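Local structure of peptidase C51 domain-containing protein (Streptococcus mutans, 3L9A) at residues Phe11-Asn16 / Glu60-Ala66; Lys39-Ile45 / Val80-Asn86. The protein is of unknown function but is probably a phage-associated cell-wall hydrolase, of which this chain is the C-terminal domain. All blocks are in the same frame, centred on the assembly; numbering follows the deposited sequence. Where two conformers were deposited one is given.

Overall arrangement
Contacts 1 and 2 sit at the two edges of one mixed sheet, ordered 61-66, 11-15, 31-35, 40-43, 81-83; their centres are about 13 Å apart. Both are parallel strand pairs, and both are partly buried, with helices 46-55 and 68-78 on the two faces and an outer strand near the surface. Contact 1 is held by backbone hydrogen bonds that step past a break in 61-66, plus apolar and aromatic packing; its outer strand meets the second subunit. Contact 2 keeps a straighter pairing but adds charge: a salt-bridge network and a lysine over a tryptophan, with the third subunit close by. Both helices pack against side chains of both contacts.

Contact 1 (Phe11-Asn16 / Glu60-Ala66); sequences FFVITN and EYVEKNA
Strand 11-15 runs parallel to 61-63, axes 4.8 Å apart and splayed by 48°. Around Tyr61 the register is regular: Phe12 N donates to Glu60 O (2.9 Å) and Val62 N to Phe12 O (3.0 Å). Val62 then breaks from extended geometry (-82/-19), and Ile14 N donates to Glu63 O (2.9 Å). After a corner at Lys64-Asn65, where Asn65 N donates a hydrogen bond to Glu63 OE1 (2.8 Å), come Ala66 N to Ile14 O (2.8 Å) and Asn16 N to Ala66 O (2.9 Å). Phe12 and Tyr61, both m, form an offset stack, centroids 4.7 Å apart, planes at 29°; Ile14 (m, t) brings CD1 to 3.9 Å from Tyr61 CD1. Phe11 (p) sets CD1 3.4 Å from Val62 CG2, while Val13 (m) leaves CG1 4.0 Å from Val62 CG2, with its CB 4.0 Å from Ala66 CB. Phe12 packs against helix 46-55 and Val13 against helix 68-78: an interrupted parallel edge strand of a mixed sheet with helices on both faces.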
loop_
_atom_site.group_PDB
_atom_site.type_symbol
_atom_site.label_atom_id
_atom_site.label_comp_id
_atom_site.label_asym_id
_atom_site.label_seq_id
_atom_site.Cartn_x
_atom_site.Cartn_y
_atom_site.Cartn_z
ATOM N N PHE A 11 -9.204 7.249 0.711
ATOM C CA PHE A 11 -9.824 8.552 0.947
ATOM C C PHE A 11 -11.309 8.478 0.663
ATOM O O PHE A 11 -11.775 7.547 -0.001
ATOM C CB PHE A 11 -9.153 9.670 0.128
ATOM C CG PHE A 11 -9.162 9.455 -1.377
ATOM C CD1 PHE A 11 -10.190 9.959 -2.164
ATOM C CD2 PHE A 11 -8.107 8.813 -2.010
ATOM C CE1 PHE A 11 -10.171 9.818 -3.555
ATOM C CE2 PHE A 11 -8.094 8.649 -3.406
ATOM C CZ PHE A 11 -9.122 9.164 -4.169
ATOM N N PHE A 12 -12.051 9.460 1.168
ATOM C CA PHE A 12 -13.467 9.589 0.847
ATOM C C PHE A 12 -13.704 10.711 -0.159
ATOM O O PHE A 12 -13.012 11.742 -0.143
ATOM C CB PHE A 12 -14.269 9.992 2.087
ATOM C CG PHE A 12 -14.481 8.908 3.115
ATOM C CD1 PHE A 12 -15.086 7.692 2.786
ATOM C CD2 PHE A 12 -14.161 9.155 4.445
ATOM C CE1 PHE A 12 -15.331 6.730 3.779
ATOM C CE2 PHE A 12 -14.407 8.202 5.431
ATOM C CZ PHE A 12 -14.991 6.995 5.098
ATOM N N VAL A 13 -14.722 10.523 -0.993
ATOM C CA VAL A 13 -15.337 11.626 -1.728
ATOM C C VAL A 13 -16.840 11.559 -1.479
ATOM O O VAL A 13 -17.356 10.528 -1.039
ATOM C CB VAL A 13 -15.027 11.609 -3.258
ATOM C CG1 VAL A 13 -13.528 11.702 -3.511
ATOM C CG2 VAL A 13 -15.615 10.395 -3.942
ATOM N N ILE A 14 -17.532 12.661 -1.763
ATOM C CA ILE A 14 -18.987 12.729 -1.616
ATOM C C ILE A 14 -19.547 13.234 -2.932
ATOM O O ILE A 14 -19.089 14.248 -3.444
ATOM C CB ILE A 14 -19.428 13.652 -0.456
ATOM C CG1 ILE A 14 -18.678 13.309 0.832
ATOM C CG2 ILE A 14 -20.938 13.554 -0.251
ATOM C CD1 ILE A 14 -19.107 14.118 2.040
ATOM N N THR A 15 -20.528 12.533 -3.493
ATOM C CA THR A 15 -21.061 12.948 -4.800
ATOM C C THR A 15 -21.801 14.277 -4.706
ATOM O O THR A 15 -22.526 14.536 -3.733
ATOM C CB THR A 15 -21.982 11.896 -5.402
ATOM O OG1 THR A 15 -23.117 11.750 -4.549
ATOM C CG2 THR A 15 -21.251 10.559 -5.577
ATOM N N ASN A 16 -21.623 15.111 -5.730
ATOM C CA ASN A 16 -22.244 16.435 -5.761
ATOM C C ASN A 16 -23.695 16.436 -6.237
ATOM O O ASN A 16 -24.380 17.450 -6.122
ATOM C CB ASN A 16 -21.428 17.399 -6.632
ATOM C CG ASN A 16 -21.554 17.109 -8.124
ATOM O OD1 ASN A 16 -21.984 16.032 -8.531
ATOM N ND2 ASN A 16 -21.157 18.078 -8.945
ATOM N N GLU A 60 -9.216 11.235 4.941
ATOM C CA GLU A 60 -9.695 12.561 4.552
ATOM C C GLU A 60 -10.868 12.507 3.580
ATOM O O GLU A 60 -10.935 11.619 2.732
ATOM C CB GLU A 60 -8.558 13.339 3.889
ATOM C CG GLU A 60 -7.412 13.702 4.814
ATOM C CD GLU A 60 -6.411 14.596 4.124
ATOM O OE1 GLU A 60 -5.591 14.075 3.336
ATOM O OE2 GLU A 60 -6.465 15.819 4.354
ATOM N N TYR A 61 -11.774 13.479 3.704
ATOM C CA TYR A 61 -12.794 13.734 2.690
ATOM C C TYR A 61 -12.192 14.744 1.730
ATOM O O TYR A 61 -12.239 15.955 1.969
ATOM C CB TYR A 61 -14.066 14.300 3.321
ATOM C CG TYR A 61 -14.786 13.341 4.239
ATOM C CD1 TYR A 61 -15.908 12.634 3.804
ATOM C CD2 TYR A 61 -14.355 13.149 5.555
ATOM C CE1 TYR A 61 -16.579 11.757 4.653
ATOM C CE2 TYR A 61 -15.014 12.269 6.408
ATOM C CZ TYR A 61 -16.120 11.586 5.954
ATOM O OH TYR A 61 -16.751 10.732 6.827
ATOM N N VAL A 62 -11.606 14.252 0.648
ATOM C CA VAL A 62 -10.775 15.137 -0.176
ATOM C C VAL A 62 -11.603 15.972 -1.146
ATOM O O VAL A 62 -11.107 16.965 -1.677
ATOM C CB VAL A 62 -9.694 14.360 -0.950
ATOM C CG1 VAL A 62 -8.739 13.668 0.014
ATOM C CG2 VAL A 62 -10.317 13.359 -1.905
ATOM N N GLU A 63 -12.843 15.546 -1.405
ATOM C CA GLU A 63 -13.742 16.284 -2.272
ATOM C C GLU A 63 -15.160 15.978 -1.829
ATOM O O GLU A 63 -15.615 14.839 -1.943
ATOM C CB GLU A 63 -13.541 15.889 -3.743
ATOM C CG GLU A 63 -14.483 16.574 -4.721
ATOM C CD GLU A 63 -14.438 18.078 -4.602
ATOM O OE1 GLU A 63 -15.389 18.660 -4.040
ATOM O OE2 GLU A 63 -13.442 18.681 -5.062
ATOM N N LYS A 64 -15.870 17.005 -1.367
ATOM C CA LYS A 64 -17.251 16.827 -0.927
ATOM C C LYS A 64 -18.282 17.249 -1.983
ATOM O O LYS A 64 -19.489 17.203 -1.727
ATOM C CB LYS A 64 -17.490 17.506 0.433
ATOM C CG LYS A 64 -16.630 16.904 1.560
ATOM C CD LYS A 64 -17.037 17.385 2.954
ATOM C CE LYS A 64 -16.514 18.776 3.260
ATOM N NZ LYS A 64 -16.843 19.151 4.669
ATOM N N ASN A 65 -17.817 17.625 -3.176
ATOM C CA ASN A 65 -18.727 17.923 -4.265
ATOM C C ASN A 65 -18.214 17.242 -5.513
ATOM O O ASN A 65 -17.972 17.898 -6.526
ATOM C CB ASN A 65 -18.915 19.442 -4.410
ATOM C CG ASN A 65 -19.790 20.022 -3.295
ATOM O OD1 ASN A 65 -19.321 20.292 -2.184
ATOM N ND2 ASN A 65 -21.079 20.157 -3.571
ATOM N N ALA A 66 -18.037 15.916 -5.434
ATOM C CA ALA A 66 -17.419 15.191 -6.540
ATOM C C ALA A 66 -18.395 14.987 -7.690
ATOM O O ALA A 66 -19.459 14.377 -7.520
ATOM C CB ALA A 66 -16.890 13.846 -6.055
HETATM O O HOH W 1 -18.637 19.987 -8.120
#

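Contact 2 (Lys39-Ile45 / Val80-Asn86); sequences KRAFWVI and VKFEGKN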
loop_
_atom_site.group_PDB
_atom_site.type_symbol
_atom_site.label_atom_id
_atom_site.label_comp_id
_atom_site.label_asym_id
_atom_site.label_seq_id
_atom_site.Cartn_x
_atom_site.Cartn_y
_atom_site.Cartn_z
ATOM N N LYS A 39 -7.621 -0.832 -5.846
ATOM C CA LYS A 39 -8.304 -0.438 -7.093
ATOM C C LYS A 39 -9.831 -0.579 -6.979
ATOM O O LYS A 39 -10.498 -1.076 -7.888
ATOM C CB LYS A 39 -7.743 -1.217 -8.292
ATOM C CG LYS A 39 -6.299 -0.846 -8.601
ATOM C CD LYS A 39 -5.752 -1.644 -9.784
ATOM C CE LYS A 39 -4.325 -1.227 -10.123
ATOM N NZ LYS A 39 -3.722 -2.149 -11.134
ATOM N N ARG A 40 -10.376 -0.115 -5.858
ATOM C CA ARG A 40 -11.804 -0.276 -5.584
ATOM C C ARG A 40 -12.369 0.948 -4.884
ATOM O O ARG A 40 -11.779 1.436 -3.909
ATOM C CB ARG A 40 -12.050 -1.513 -4.704
ATOM C CG ARG A 40 -13.528 -1.714 -4.308
ATOM C CD ARG A 40 -13.731 -2.954 -3.453
ATOM N NE ARG A 40 -15.110 -3.093 -2.973
ATOM C CZ ARG A 40 -15.472 -3.227 -1.697
ATOM N NH1 ARG A 40 -14.573 -3.222 -0.722
ATOM N NH2 ARG A 40 -16.762 -3.354 -1.393
ATOM N N ALA A 41 -13.508 1.437 -5.378
ATOM C CA ALA A 41 -14.287 2.458 -4.670
ATOM C C ALA A 41 -15.707 1.950 -4.547
ATOM O O ALA A 41 -16.224 1.314 -5.462
ATOM C CB ALA A 41 -14.275 3.782 -5.418
ATOM N N PHE A 42 -16.356 2.234 -3.426
ATOM C CA PHE A 42 -17.744 1.818 -3.279
ATOM C C PHE A 42 -18.517 2.768 -2.385
ATOM O O PHE A 42 -17.942 3.529 -1.613
ATOM C CB PHE A 42 -17.865 0.342 -2.830
ATOM C CG PHE A 42 -17.617 0.090 -1.366
ATOM C CD1 PHE A 42 -18.673 -0.268 -0.533
ATOM C CD2 PHE A 42 -16.327 0.117 -0.839
ATOM C CE1 PHE A 42 -18.457 -0.550 0.812
ATOM C CE2 PHE A 42 -16.102 -0.153 0.515
ATOM C CZ PHE A 42 -17.167 -0.497 1.340
ATOM N N TRP A 43 -19.839 2.727 -2.529
ATOM C CA TRP A 43 -20.753 3.560 -1.775
ATOM C C TRP A 43 -20.979 2.932 -0.405
ATOM O O TRP A 43 -21.552 1.854 -0.292
ATOM C CB TRP A 43 -22.045 3.667 -2.573
ATOM C CG TRP A 43 -23.120 4.552 -2.013
ATOM C CD1 TRP A 43 -23.060 5.359 -0.897
ATOM C CD2 TRP A 43 -24.423 4.740 -2.576
ATOM N NE1 TRP A 43 -24.262 6.024 -0.736
ATOM C CE2 TRP A 43 -25.111 5.658 -1.752
ATOM C CE3 TRP A 43 -25.076 4.208 -3.700
ATOM C CZ2 TRP A 43 -26.428 6.052 -2.019
ATOM C CZ3 TRP A 43 -26.378 4.593 -3.958
ATOM C CH2 TRP A 43 -27.040 5.505 -3.122
ATOM N N VAL A 44 -20.506 3.615 0.635
ATOM C CA VAL A 44 -20.641 3.113 1.999
ATOM C C VAL A 44 -21.929 3.595 2.640
ATOM O O VAL A 44 -22.359 4.716 2.406
ATOM C CB VAL A 44 -19.427 3.507 2.904
ATOM C CG1 VAL A 44 -18.169 2.792 2.444
ATOM C CG2 VAL A 44 -19.218 5.030 2.987
ATOM N N ILE A 45 -22.531 2.750 3.464
ATOM C CA ILE A 45 -23.608 3.211 4.336
ATOM C C ILE A 45 -22.997 3.908 5.558
ATOM O O ILE A 45 -21.796 3.758 5.843
ATOM C CB ILE A 45 -24.573 2.070 4.756
ATOM C CG1 ILE A 45 -23.867 1.008 5.612
ATOM C CG2 ILE A 45 -25.256 1.464 3.528
ATOM C CD1 ILE A 45 -24.830 0.074 6.358
ATOM N N VAL A 80 -9.161 2.737 -10.540
ATOM C CA VAL A 80 -10.143 2.241 -9.582
ATOM C C VAL A 80 -11.397 1.735 -10.289
ATOM O O VAL A 80 -11.910 2.405 -11.192
ATOM C CB VAL A 80 -10.478 3.357 -8.568
ATOM C CG1 VAL A 80 -11.736 3.055 -7.792
ATOM C CG2 VAL A 80 -9.312 3.570 -7.629
ATOM N N LYS A 81 -11.883 0.573 -9.849
ATOM C CA LYS A 81 -13.188 0.060 -10.244
ATOM C C LYS A 81 -14.234 0.535 -9.238
ATOM O O LYS A 81 -14.158 0.222 -8.051
ATOM C CB LYS A 81 -13.165 -1.472 -10.281
ATOM C CG LYS A 81 -14.522 -2.070 -10.665
ATOM C CD LYS A 81 -14.632 -3.539 -10.280
ATOM C CE LYS A 81 -16.087 -3.994 -10.215
ATOM N NZ LYS A 81 -16.299 -5.027 -9.158
ATOM N N PHE A 82 -15.209 1.291 -9.728
ATOM C CA PHE A 82 -16.298 1.815 -8.902
ATOM C C PHE A 82 -17.428 0.806 -8.747
ATOM O O PHE A 82 -17.792 0.102 -9.703
ATOM C CB PHE A 82 -16.815 3.131 -9.495
ATOM C CG PHE A 82 -15.959 4.314 -9.144
ATOM C CD1 PHE A 82 -16.337 5.170 -8.115
ATOM C CD2 PHE A 82 -14.760 4.554 -9.804
ATOM C CE1 PHE A 82 -15.537 6.252 -7.764
ATOM C CE2 PHE A 82 -13.955 5.634 -9.446
ATOM C CZ PHE A 82 -14.348 6.480 -8.424
ATOM N N GLU A 83 -17.971 0.744 -7.531
ATOM C CA GLU A 83 -19.048 -0.163 -7.179
ATOM C C GLU A 83 -20.126 0.573 -6.389
ATOM O O GLU A 83 -19.900 1.669 -5.863
ATOM C CB GLU A 83 -18.532 -1.308 -6.300
ATOM C CG GLU A 83 -17.409 -2.115 -6.913
ATOM C CD GLU A 83 -16.835 -3.148 -5.958
ATOM O OE1 GLU A 83 -17.223 -3.171 -4.777
ATOM O OE2 GLU A 83 -15.995 -3.945 -6.411
ATOM N N GLY A 84 -21.292 -0.052 -6.269
ATOM C CA GLY A 84 -22.357 0.463 -5.403
ATOM C C GLY A 84 -22.205 -0.047 -3.985
ATOM O O GLY A 84 -21.102 -0.391 -3.549
ATOM N N LYS A 85 -23.315 -0.092 -3.259
ATOM C CA LYS A 85 -23.310 -0.589 -1.884
ATOM C C LYS A 85 -23.101 -2.088 -1.853
ATOM O O LYS A 85 -23.426 -2.796 -2.811
ATOM C CB LYS A 85 -24.624 -0.253 -1.184
ATOM C CG LYS A 85 -24.876 1.231 -1.014
ATOM C CD LYS A 85 -26.208 1.494 -0.331
ATOM C CE LYS A 85 -26.413 2.978 -0.124
ATOM N NZ LYS A 85 -27.758 3.342 0.399
ATOM N N ASN A 86 -22.562 -2.593 -0.745
ATOM C CA ASN A 86 -22.391 -4.037 -0.608
ATOM C C ASN A 86 -23.146 -4.602 0.583
ATOM O O ASN A 86 -22.982 -5.773 0.913
ATOM C CB ASN A 86 -20.906 -4.445 -0.627
ATOM C CG ASN A 86 -20.137 -3.970 0.589
ATOM O OD1 ASN A 86 -20.659 -3.295 1.475
ATOM N ND2 ASN A 86 -18.864 -4.337 0.630
HETATM O O HOH W 2 -19.498 -2.792 -3.320
HETATM O O HOH W 3 -22.298 -0.417 1.134
#
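Lys85 buries the most area here, its extended chain lying over Trp43 and touching Ile45. Lys85 CE is 3.5 Å from the centroid of the Trp43 six-membered ring, a CH-pi contact, and NZ is 4.2 Å from the same centroid, a cation-pi contact over the face. Past Glu83 the backbone pairing frays: Trp43 N reaches Glu83 O only weakly at 3.5 Å, and a water bridges Trp43 O and Asn86 N. Back along the strands the pairing is regular and parallel; 40-43, 61-66 and 81-83 all run the same way, helices 46-55 and 68-78 joining them in turn, and 81-83 forms an edge of the mixed sheet. Ala41 is central to the pairing: Ala41 N donates to Lys81 O (3.0 Å) and Glu83 N to Ala41 O (2.8 Å), while Ala41 CB sits 3.8 Å from the Phe82 ring centroid and 3.6 Å from Val80 CG1. Phe82 and Val80 carry this apolar patch on to helix 68-78. On the other face Arg40 NE meets Glu83 OE1 at 2.8 Å in a salt bridge, and Lys81 NZ holds Glu83 OE2 at 3.0 Å; Arg40 NH1 also hydrogen-bonds the backbone O of Glu76 of the third subunit.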